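Local atomic coordinates of 4-amino-4-deoxy-L-arabinose transferase or related glycosyltransferases of PMT family (Cupriavidus metallidurans, PDB entry 5EZM), a protein that probably transfers 4-amino-4-deoxy-L-arabinose to lipid A, acting as a zinc-binding membrane glycosyltransferase of the GT-C fold. Residues P482-Q487 with T529-N534. Sequence-based numbering, arbitrary orientation.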
ATOM      1  N   PRO A 482      27.940  10.866 -11.866  1.00 65.08           N
ATOM      2  CA  PRO A 482      26.546  11.310 -11.923  1.00 59.60           C
ATOM      3  C   PRO A 482      25.720  10.404 -12.819  1.00 59.33           C
ATOM      4  O   PRO A 482      26.208   9.848 -13.806  1.00 58.28           O
ATOM      5  CB  PRO A 482      26.642  12.725 -12.509  1.00 58.69           C
ATOM      6  CG  PRO A 482      28.070  13.111 -12.397  1.00 63.42           C
ATOM      7  CD  PRO A 482      28.855  11.846 -12.471  1.00 66.89           C
ATOM      8  N   LEU A 483      24.451  10.255 -12.458  1.00 60.18           N
ATOM      9  CA  LEU A 483      23.461   9.589 -13.299  1.00 59.40           C
ATOM     10  C   LEU A 483      22.321  10.589 -13.480  1.00 58.68           C
ATOM     11  O   LEU A 483      21.383  10.639 -12.677  1.00 59.34           O
ATOM     12  CB  LEU A 483      22.992   8.276 -12.685  1.00 59.59           C
ATOM     13  CG  LEU A 483      21.898   7.543 -13.468  1.00 61.13           C
ATOM     14  CD1 LEU A 483      22.388   7.142 -14.854  1.00 59.89           C
ATOM     15  CD2 LEU A 483      21.392   6.333 -12.692  1.00 61.28           C
ATOM     16  N   TYR A 484      22.417  11.398 -14.531  1.00 57.18           N
ATOM     17  CA  TYR A 484      21.445  12.457 -14.753  1.00 57.60           C
ATOM     18  C   TYR A 484      20.088  11.882 -15.135  1.00 56.75           C
ATOM     19  O   TYR A 484      19.990  10.955 -15.942  1.00 57.33           O
ATOM     20  CB  TYR A 484      21.923  13.402 -15.852  1.00 58.61           C
ATOM     21  CG  TYR A 484      23.214  14.118 -15.542  1.00 58.82           C
ATOM     22  CD1 TYR A 484      23.244  15.180 -14.652  1.00 59.49           C
ATOM     23  CD2 TYR A 484      24.401  13.742 -16.154  1.00 59.21           C
ATOM     24  CE1 TYR A 484      24.419  15.841 -14.371  1.00 62.37           C
ATOM     25  CE2 TYR A 484      25.580  14.398 -15.880  1.00 61.92           C
ATOM     26  CZ  TYR A 484      25.586  15.446 -14.989  1.00 64.65           C
ATOM     27  OH  TYR A 484      26.764  16.104 -14.714  1.00 69.42           O
ATOM     28  N   GLY A 485      19.037  12.437 -14.543  1.00 57.11           N
ATOM     29  CA  GLY A 485      17.687  12.135 -14.966  1.00 57.62           C
ATOM     30  C   GLY A 485      17.158  13.252 -15.837  1.00 60.12           C
ATOM     31  O   GLY A 485      16.681  14.271 -15.329  1.00 62.55           O
ATOM     32  N   VAL A 486      17.252  13.080 -17.152  1.00 61.81           N
ATOM     33  CA  VAL A 486      16.917  14.144 -18.092  1.00 67.04           C
ATOM     34  C   VAL A 486      15.407  14.233 -18.246  1.00 68.93           C
ATOM     35  O   VAL A 486      14.817  13.545 -19.088  1.00 68.51           O
ATOM     36  CB  VAL A 486      17.603  13.912 -19.449  1.00 70.43           C
ATOM     37  CG1 VAL A 486      17.457  15.142 -20.332  1.00 72.53           C
ATOM     38  CG2 VAL A 486      19.070  13.560 -19.241  1.00 70.94           C
ATOM     39  N   GLN A 487      14.779  15.083 -17.431  1.00 72.13           N
ATOM     40  CA  GLN A 487      13.324  15.245 -17.419  1.00 76.10           C
ATOM     41  C   GLN A 487      12.616  13.900 -17.272  1.00 72.80           C
ATOM     42  O   GLN A 487      11.617  13.618 -17.938  1.00 74.68           O
ATOM     43  CB  GLN A 487      12.845  15.988 -18.666  1.00 82.95           C
ATOM     44  CG  GLN A 487      13.248  17.452 -18.685  1.00 89.17           C
ATOM     45  CD  GLN A 487      12.660  18.206 -19.858  1.00 95.73           C
ATOM     46  OE1 GLN A 487      12.384  17.628 -20.912  1.00 96.63           O
ATOM     47  NE2 GLN A 487      12.457  19.507 -19.680  1.00100.10           N
ATOM     48  N   THR A 529      23.472  20.276 -21.329  1.00 68.46           N
ATOM     49  CA  THR A 529      24.282  20.050 -22.522  1.00 70.55           C
ATOM     50  C   THR A 529      25.731  20.455 -22.279  1.00 75.07           C
ATOM     51  O   THR A 529      26.657  19.721 -22.646  1.00 74.96           O
ATOM     52  CB  THR A 529      23.708  20.809 -23.720  1.00 73.39           C
ATOM     53  OG1 THR A 529      23.850  22.222 -23.516  1.00 78.72           O
ATOM     54  CG2 THR A 529      22.238  20.471 -23.911  1.00 70.65           C
ATOM     55  N   LYS A 530      25.946  21.618 -21.657  1.00 78.26           N
ATOM     56  CA  LYS A 530      27.303  22.055 -21.346  1.00 81.06           C
ATOM     57  C   LYS A 530      27.956  21.139 -20.319  1.00 77.00           C
ATOM     58  O   LYS A 530      29.142  20.807 -20.441  1.00 79.08           O
ATOM     59  CB  LYS A 530      27.288  23.498 -20.847  1.00 87.93           C
ATOM     60  CG  LYS A 530      26.717  24.480 -21.852  1.00 94.33           C
ATOM     61  CD  LYS A 530      27.579  24.559 -23.097  1.00100.01           C
ATOM     62  CE  LYS A 530      26.882  25.345 -24.191  1.00106.04           C
ATOM     63  NZ  LYS A 530      25.601  24.699 -24.597  1.00104.66           N
ATOM     64  N   LEU A 531      27.201  20.719 -19.299  1.00 73.64           N
ATOM     65  CA  LEU A 531      27.733  19.730 -18.366  1.00 72.39           C
ATOM     66  C   LEU A 531      28.075  18.429 -19.076  1.00 72.80           C
ATOM     67  O   LEU A 531      29.020  17.734 -18.687  1.00 72.30           O
ATOM     68  CB  LEU A 531      26.731  19.460 -17.245  1.00 70.22           C
ATOM     69  CG  LEU A 531      26.917  20.209 -15.928  1.00 72.17           C
ATOM     70  CD1 LEU A 531      25.831  19.799 -14.947  1.00 71.44           C
ATOM     71  CD2 LEU A 531      28.291  19.931 -15.347  1.00 72.12           C
ATOM     72  N   TRP A 532      27.327  18.097 -20.126  1.00 74.77           N
ATOM     73  CA  TRP A 532      27.455  16.810 -20.796  1.00 74.01           C
ATOM     74  C   TRP A 532      28.645  16.790 -21.742  1.00 79.55           C
ATOM     75  O   TRP A 532      29.328  15.766 -21.861  1.00 83.90           O
ATOM     76  CB  TRP A 532      26.161  16.505 -21.549  1.00 72.73           C
ATOM     77  CG  TRP A 532      26.118  15.179 -22.234  1.00 73.18           C
ATOM     78  CD1 TRP A 532      26.306  14.935 -23.563  1.00 73.34           C
ATOM     79  CD2 TRP A 532      25.842  13.911 -21.628  1.00 71.21           C
ATOM     80  NE1 TRP A 532      26.174  13.593 -23.819  1.00 71.64           N
ATOM     81  CE2 TRP A 532      25.884  12.943 -22.649  1.00 69.33           C
ATOM     82  CE3 TRP A 532      25.567  13.499 -20.320  1.00 71.24           C
ATOM     83  CZ2 TRP A 532      25.663  11.593 -22.405  1.00 68.05           C
ATOM     84  CZ3 TRP A 532      25.348  12.155 -20.080  1.00 69.90           C
ATOM     85  CH2 TRP A 532      25.400  11.219 -21.117  1.00 68.03           C
ATOM     86  N   LYS A 533      28.909  17.907 -22.417  1.00 80.58           N
ATOM     87  CA  LYS A 533      30.008  17.981 -23.369  1.00 85.14           C
ATOM     88  C   LYS A 533      31.310  18.463 -22.749  1.00 89.02           C
ATOM     89  O   LYS A 533      32.378  18.203 -23.317  1.00 92.90           O
ATOM     90  CB  LYS A 533      29.636  18.902 -24.537  1.00 88.57           C
ATOM     91  CG  LYS A 533      28.561  18.333 -25.448  1.00 88.04           C
ATOM     92  CD  LYS A 533      28.349  19.203 -26.675  1.00 90.71           C
ATOM     93  CE  LYS A 533      27.758  20.549 -26.300  1.00 92.34           C
ATOM     94  NZ  LYS A 533      27.458  21.366 -27.510  1.00 97.20           N
ATOM     95  N   ASN A 534      31.257  19.150 -21.606  1.00 88.36           N
ATOM     96  CA  ASN A 534      32.459  19.701 -21.001  1.00 91.66           C
ATOM     97  C   ASN A 534      32.710  19.243 -19.573  1.00 89.60           C
ATOM     98  O   ASN A 534      33.832  19.405 -19.085  1.00 92.74           O
ATOM     99  CB  ASN A 534      32.415  21.238 -21.025  1.00 96.43           C
ATOM    100  CG  ASN A 534      32.373  21.798 -22.437  1.00100.99           C
ATOM    101  OD1 ASN A 534      31.299  21.988 -23.008  1.00100.94           O
ATOM    102  ND2 ASN A 534      33.546  22.065 -23.008  1.00104.51           N
TER
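Tyr484, on strand 483-486, faces the last turns of helix 525-534, and its CA lies 9.6 Å from that of Trp532, the closest CA pair across the two segments. No hydrogen bond links them; the contacts are all between side chains, and the buried surface is small, 137 Å² with both sides summed. The Tyr484 side chain spans much of the distance: CG stands anti to the carbonyl carbon (chi1 -62°), on a CB directed at the helix. At its far end OH is in van der Waals contact with Leu531 CD1 at 3.8 Å, and CE1 makes an apolar contact with the same methyl at 4.2 Å; the two side chains cross at roughly a right angle. Both segments belong to the aminoarabinose transferase C-terminal domain, where strand 483-486 lies in a mixed five-stranded sheet between parallel strands 502-504 and 539-542; the contact thus packs a helix on one face of an alpha/beta sheet. Trp532 extends its six-membered ring toward the strand, placing CE3 4.3 Å from Tyr484 CD2, which lies beside the indole edge, close to the plane of that ring system. Phe528, one turn earlier in the helix, meets both aromatic rings, edge-to-face with Tyr484.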